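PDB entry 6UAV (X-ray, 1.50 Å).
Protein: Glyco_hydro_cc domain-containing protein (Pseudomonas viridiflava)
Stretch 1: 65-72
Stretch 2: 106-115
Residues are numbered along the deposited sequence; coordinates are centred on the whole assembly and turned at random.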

ATOM      1  N   GLN A  65      16.788   4.111 -13.918  1.00 21.96           N
ATOM      2  CA  GLN A  65      16.021   5.338 -13.614  1.00 21.75           C
ATOM      3  C   GLN A  65      15.550   5.328 -12.157  1.00 18.82           C
ATOM      4  O   GLN A  65      15.642   6.394 -11.452  1.00 18.09           O
ATOM      5  CB  GLN A  65      14.852   5.365 -14.601  1.00 25.54           C
ATOM      6  CG  GLN A  65      13.761   6.362 -14.292  1.00 30.45           C
ATOM      7  CD  GLN A  65      12.769   6.542 -15.432  1.00 36.84           C
ATOM      8  OE1 GLN A  65      12.383   7.670 -15.753  1.00 41.63           O
ATOM      9  NE2 GLN A  65      12.340   5.441 -16.053  1.00 40.40           N
ATOM     10  N   LEU A  66      15.100   4.148 -11.684  1.00 16.29           N
ATOM     11  CA  LEU A  66      14.703   4.058 -10.268  1.00 15.12           C
ATOM     12  C   LEU A  66      15.895   4.236  -9.347  1.00 15.47           C
ATOM     13  O   LEU A  66      15.763   4.972  -8.359  1.00 14.40           O
ATOM     14  CB  LEU A  66      13.979   2.754  -9.983  1.00 14.85           C
ATOM     15  CG  LEU A  66      13.601   2.515  -8.542  1.00 14.36           C
ATOM     16  CD1 LEU A  66      12.769   3.631  -7.988  1.00 14.89           C
ATOM     17  CD2 LEU A  66      12.963   1.159  -8.392  1.00 14.33           C
ATOM     18  N   LYS A  67      17.015   3.587  -9.655  1.00 15.47           N
ATOM     19  CA  LYS A  67      18.205   3.709  -8.787  1.00 16.62           C
ATOM     20  C   LYS A  67      18.640   5.159  -8.705  1.00 16.48           C
ATOM     21  O   LYS A  67      18.972   5.646  -7.612  1.00 16.71           O
ATOM     22  CB  LYS A  67      19.348   2.851  -9.333  1.00 17.60           C
ATOM     23  CG  LYS A  67      19.161   1.374  -9.072  1.00 19.09           C
ATOM     24  CD  LYS A  67      20.123   0.571  -9.926  1.00 18.98           C
ATOM     25  CE  LYS A  67      19.827  -0.907  -9.833  1.00 19.86           C
ATOM     26  NZ  LYS A  67      20.882  -1.703 -10.500  1.00 20.18           N
ATOM     27  N   LEU A  68      18.666   5.821  -9.844  1.00 17.04           N
ATOM     28  CA  LEU A  68      19.127   7.219  -9.955  1.00 18.59           C
ATOM     29  C   LEU A  68      18.230   8.064  -9.028  1.00 17.22           C
ATOM     30  O   LEU A  68      18.739   8.907  -8.247  1.00 17.18           O
ATOM     31  CB  LEU A  68      19.020   7.594 -11.443  1.00 20.84           C
ATOM     32  CG  LEU A  68      19.634   8.911 -11.886  1.00 23.20           C
ATOM     33  CD1 LEU A  68      21.140   8.929 -11.677  1.00 25.13           C
ATOM     34  CD2 LEU A  68      19.314   9.147 -13.372  1.00 24.57           C
ATOM     35  N   TYR A  69      16.909   7.876  -9.113  1.00 15.95           N
ATOM     36  CA  TYR A  69      15.943   8.620  -8.270  1.00 15.64           C
ATOM     37  C   TYR A  69      16.165   8.309  -6.784  1.00 14.91           C
ATOM     38  O   TYR A  69      16.316   9.240  -5.951  1.00 14.88           O
ATOM     39  CB  TYR A  69      14.512   8.325  -8.711  1.00 16.03           C
ATOM     40  CG  TYR A  69      13.433   8.919  -7.838  1.00 16.40           C
ATOM     41  CD1 TYR A  69      13.161  10.275  -7.839  1.00 17.29           C
ATOM     42  CD2 TYR A  69      12.652   8.122  -7.030  1.00 17.03           C
ATOM     43  CE1 TYR A  69      12.194  10.836  -7.020  1.00 17.68           C
ATOM     44  CE2 TYR A  69      11.664   8.659  -6.225  1.00 16.87           C
ATOM     45  CZ  TYR A  69      11.417  10.016  -6.218  1.00 18.03           C
ATOM     46  OH  TYR A  69      10.446  10.581  -5.456  1.00 18.44           O
ATOM     47  N   LEU A  70      16.230   7.026  -6.420  1.00 13.73           N
ATOM     48  CA  LEU A  70      16.374   6.692  -4.990  1.00 12.96           C
ATOM     49  C   LEU A  70      17.690   7.252  -4.453  1.00 13.28           C
ATOM     50  O   LEU A  70      17.679   7.817  -3.342  1.00 13.50           O
ATOM     51  CB  LEU A  70      16.316   5.176  -4.778  1.00 13.03           C
ATOM     52  CG  LEU A  70      14.988   4.496  -5.068  1.00 12.63           C
ATOM     53  CD1 LEU A  70      15.101   2.979  -4.972  1.00 12.87           C
ATOM     54  CD2 LEU A  70      13.927   4.959  -4.079  1.00 12.86           C
ATOM     55  N   LEU A  71      18.789   7.130  -5.172  1.00 13.10           N
ATOM     56  CA  LEU A  71      20.081   7.556  -4.597  1.00 14.03           C
ATOM     57  C   LEU A  71      20.076   9.068  -4.352  1.00 14.73           C
ATOM     58  O   LEU A  71      20.768   9.517  -3.404  1.00 15.30           O
ATOM     59  CB  LEU A  71      21.180   7.144  -5.562  1.00 14.49           C
ATOM     60  CG  LEU A  71      21.451   5.644  -5.526  1.00 14.33           C
ATOM     61  CD1 LEU A  71      22.283   5.200  -6.730  1.00 14.75           C
ATOM     62  CD2 LEU A  71      22.137   5.285  -4.207  1.00 14.24           C
ATOM     63  N   ALA A  72      19.360   9.831  -5.178  1.00 15.37           N
ATOM     64  CA  ALA A  72      19.340  11.304  -5.021  1.00 16.81           C
ATOM     65  C   ALA A  72      18.233  11.766  -4.049  1.00 16.55           C
ATOM     66  O   ALA A  72      18.155  12.967  -3.817  1.00 17.59           O
ATOM     67  CB  ALA A  72      19.217  11.976  -6.375  1.00 17.49           C
ATOM     68  N   GLU A 106      16.410  -6.943  -4.912  1.00 12.59           N
ATOM     69  CA  GLU A 106      17.437  -7.073  -3.865  1.00 12.46           C
ATOM     70  C   GLU A 106      18.646  -6.219  -4.235  1.00 12.85           C
ATOM     71  O   GLU A 106      19.349  -5.687  -3.308  1.00 12.40           O
ATOM     72  CB  GLU A 106      17.799  -8.561  -3.713  1.00 12.42           C
ATOM     73  CG  GLU A 106      16.689  -9.364  -3.125  1.00 12.46           C
ATOM     74  CD  GLU A 106      16.928 -10.855  -3.077  1.00 12.88           C
ATOM     75  OE1 GLU A 106      17.645 -11.338  -3.953  1.00 13.71           O
ATOM     76  OE2 GLU A 106      16.359 -11.531  -2.151  1.00 13.46           O
ATOM     77  N   GLN A 107      19.026  -6.209  -5.501  1.00 13.38           N
ATOM     78  CA  GLN A 107      20.166  -5.397  -5.951  1.00 14.61           C
ATOM     79  C   GLN A 107      19.833  -3.918  -5.672  1.00 13.62           C
ATOM     80  O   GLN A 107      20.687  -3.157  -5.137  1.00 14.60           O
ATOM     81  CB  GLN A 107      20.483  -5.642  -7.425  1.00 15.87           C
ATOM     82  CG  GLN A 107      21.648  -4.741  -7.842  1.00 19.08           C
ATOM     83  CD  GLN A 107      22.114  -4.966  -9.265  1.00 21.68           C
ATOM     84  OE1 GLN A 107      21.363  -4.745 -10.230  1.00 26.00           O
ATOM     85  NE2 GLN A 107      23.371  -5.362  -9.387  1.00 22.34           N
ATOM     86  N   ILE A 108      18.636  -3.479  -6.023  1.00 13.56           N
ATOM     87  CA  ILE A 108      18.225  -2.049  -5.804  1.00 14.04           C
ATOM     88  C   ILE A 108      18.277  -1.763  -4.290  1.00 13.83           C
ATOM     89  O   ILE A 108      18.843  -0.741  -3.886  1.00 14.40           O
ATOM     90  CB  ILE A 108      16.849  -1.776  -6.419  1.00 14.30           C
ATOM     91  CG1 ILE A 108      16.905  -1.752  -7.941  1.00 15.35           C
ATOM     92  CG2 ILE A 108      16.238  -0.515  -5.796  1.00 14.84           C
ATOM     93  CD1 ILE A 108      15.567  -2.071  -8.614  1.00 15.73           C
ATOM     94  N   SER A 109      17.841  -2.707  -3.463  1.00 13.13           N
ATOM     95  CA  SER A 109      17.944  -2.569  -1.989  1.00 13.10           C
ATOM     96  C   SER A 109      19.391  -2.428  -1.553  1.00 13.50           C
ATOM     97  O   SER A 109      19.665  -1.517  -0.739  1.00 14.16           O
ATOM     98  CB  SER A 109      17.228  -3.721  -1.281  1.00 12.45           C
ATOM     99  OG  SER A 109      17.437  -3.638   0.117  1.00 12.27           O
ATOM    100  N   ALA A 110      20.316  -3.271  -2.032  1.00 13.70           N
ATOM    101  CA  ALA A 110      21.738  -3.196  -1.629  1.00 14.61           C
ATOM    102  C   ALA A 110      22.376  -1.882  -2.091  1.00 14.57           C
ATOM    103  O   ALA A 110      23.119  -1.293  -1.311  1.00 14.75           O
ATOM    104  CB  ALA A 110      22.486  -4.363  -2.207  1.00 15.36           C
ATOM    105  N   GLN A 111      22.008  -1.420  -3.296  1.00 13.85           N
ATOM    106  CA  GLN A 111      22.671  -0.269  -3.941  1.00 14.93           C
ATOM    107  C   GLN A 111      22.132   1.060  -3.384  1.00 14.79           C
ATOM    108  O   GLN A 111      22.801   2.054  -3.505  1.00 15.08           O
ATOM    109  CB  GLN A 111      22.442  -0.386  -5.440  1.00 15.45           C
ATOM    110  CG  GLN A 111      23.301  -1.457  -6.067  1.00 16.29           C
ATOM    111  CD  GLN A 111      23.025  -1.535  -7.543  1.00 17.70           C
ATOM    112  OE1 GLN A 111      21.915  -1.239  -7.975  1.00 19.53           O
ATOM    113  NE2 GLN A 111      24.003  -1.984  -8.294  1.00 20.99           N
ATOM    114  N   THR A 112      20.962   1.058  -2.770  1.00 14.20           N
ATOM    115  CA  THR A 112      20.296   2.315  -2.335  1.00 14.47           C
ATOM    116  C   THR A 112      19.952   2.318  -0.841  1.00 15.18           C
ATOM    117  O   THR A 112      19.739   3.432  -0.283  1.00 16.86           O
ATOM    118  CB  THR A 112      19.014   2.537  -3.139  1.00 14.06           C
ATOM    119  OG1 THR A 112      18.014   1.626  -2.682  1.00 13.52           O
ATOM    120  CG2 THR A 112      19.214   2.455  -4.632  1.00 14.03           C
ATOM    121  N   GLY A 113      19.883   1.153  -0.215  1.00 14.98           N
ATOM    122  CA  GLY A 113      19.554   1.038   1.218  1.00 15.07           C
ATOM    123  C   GLY A 113      18.063   0.904   1.484  1.00 14.62           C
ATOM    124  O   GLY A 113      17.689   0.661   2.659  1.00 14.99           O
ATOM    125  N   VAL A 114      17.192   0.941   0.471  1.00 14.28           N
ATOM    126  CA  VAL A 114      15.725   0.909   0.734  1.00 13.92           C
ATOM    127  C   VAL A 114      15.340  -0.489   1.222  1.00 13.61           C
ATOM    128  O   VAL A 114      15.912  -1.483   0.722  1.00 14.77           O
ATOM    129  CB  VAL A 114      14.894   1.285  -0.501  1.00 13.94           C
ATOM    130  CG1 VAL A 114      15.114   2.746  -0.895  1.00 15.27           C
ATOM    131  CG2 VAL A 114      15.100   0.356  -1.688  1.00 13.96           C
ATOM    132  N   LYS A 115      14.335  -0.572   2.087  1.00 13.72           N
ATOM    133  CA  LYS A 115      13.768  -1.866   2.551  1.00 13.70           C
ATOM    134  C   LYS A 115      12.715  -2.246   1.519  1.00 12.51           C
ATOM    135  O   LYS A 115      12.078  -1.305   0.895  1.00 12.47           O
ATOM    136  CB  LYS A 115      13.145  -1.688   3.917  1.00 16.01           C
ATOM    137  CG  LYS A 115      14.074  -1.391   5.067  1.00 19.58           C
ATOM    138  CD  LYS A 115      15.137  -2.347   5.281  1.00 23.09           C
ATOM    139  CE  LYS A 115      16.007  -1.953   6.451  1.00 27.79           C
ATOM    140  NZ  LYS A 115      17.170  -2.863   6.542  1.00 32.13           N
TER
HETATM  141  O   HOH W   1      23.958  -1.863 -11.400  1.00 28.21           O
HETATM  142  O   HOH W   2      19.516   5.883  -1.245  1.00 23.63           O

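The two helices run in the same general direction, with an angle of 30° between their axes and a closest approach of 10.2 Å, and the two stretches bury 418 Å² between them, both sides summed. The apolar centre is built around Leu-70 and Ile-108, both buried and both with CA-to-CB bonds pointing toward the partner stretch. Leu-70 CD1 packs against Ile-108 CG2 at 3.8 Å, and both methyls of Leu-70, CD1 and CD2, lie 4.1 Å from Val-114 CG1. The branched end of Leu-70 touches both the helix and the segment that follows it. One turn earlier, Leu-66 extends the same apolar strip, its CD2 lying 4.2 Å from Ile-108 CD1; the m, t rotamer of Ile-108 places CG2 near Leu-70 and CD1 near Leu-66.

Thr-112, one turn after Ile-108, suits a place beside this apolar cluster because it offers both a methyl and a hydroxyl. Thr-112 OG1 donates a hydrogen bond to Ile-108 O (2.8 Å) and accepts a weak one from Val-114 N (3.3 Å), so the hydroxyl is satisfied within its own stretch and can sit 3.9 Å from Leu-70 CD1. Thr-112 CG2 lies 4.0 Å from Leu-71 CG and 4.2 Å from Leu-70 CD1. The backbones come close here, the CA atoms of Leu-71 and Thr-112 being 5.7 Å apart. Leu-71 starts sideways, but its end comes nearer, and CD2 reaches 3.4 Å from Gln-111 O. Beyond Thr-112, Gly-113 adopts a positive phi of 90°, at which a CB would be jammed against the preceding carbonyl oxygen; the chain then brings Val-114 back toward Leu-70.

Lys-67 carries the contact from the apolar centre to the polar edge, and the other stretch covers 98 Å² of it, more than of any other residue in stretch 1. Its CA-to-CB bond points sideways, yet the long chain, extended beyond chi1, lays its methylenes along the partner helix, with Lys-67 CE 3.6 Å from Ile-108 CG1. The ammonium group reaches past this apolar surface to two glutamines one turn apart: Lys-67 NZ donates a hydrogen bond to Gln-107 OE1 at 3.1 Å and a weak one to Gln-111 OE1 at 2.8 Å, the position of the latter oxygen being less certain. A water also links the side chains, accepting a hydrogen bond from Gln-111 NE2 (3.1 Å to the water O) and a weak one from Lys-67 NZ (3.2 Å to the same O). Flexible, neutral glutamines suit this exposed margin, supplying carbonyl oxygens to the lysine.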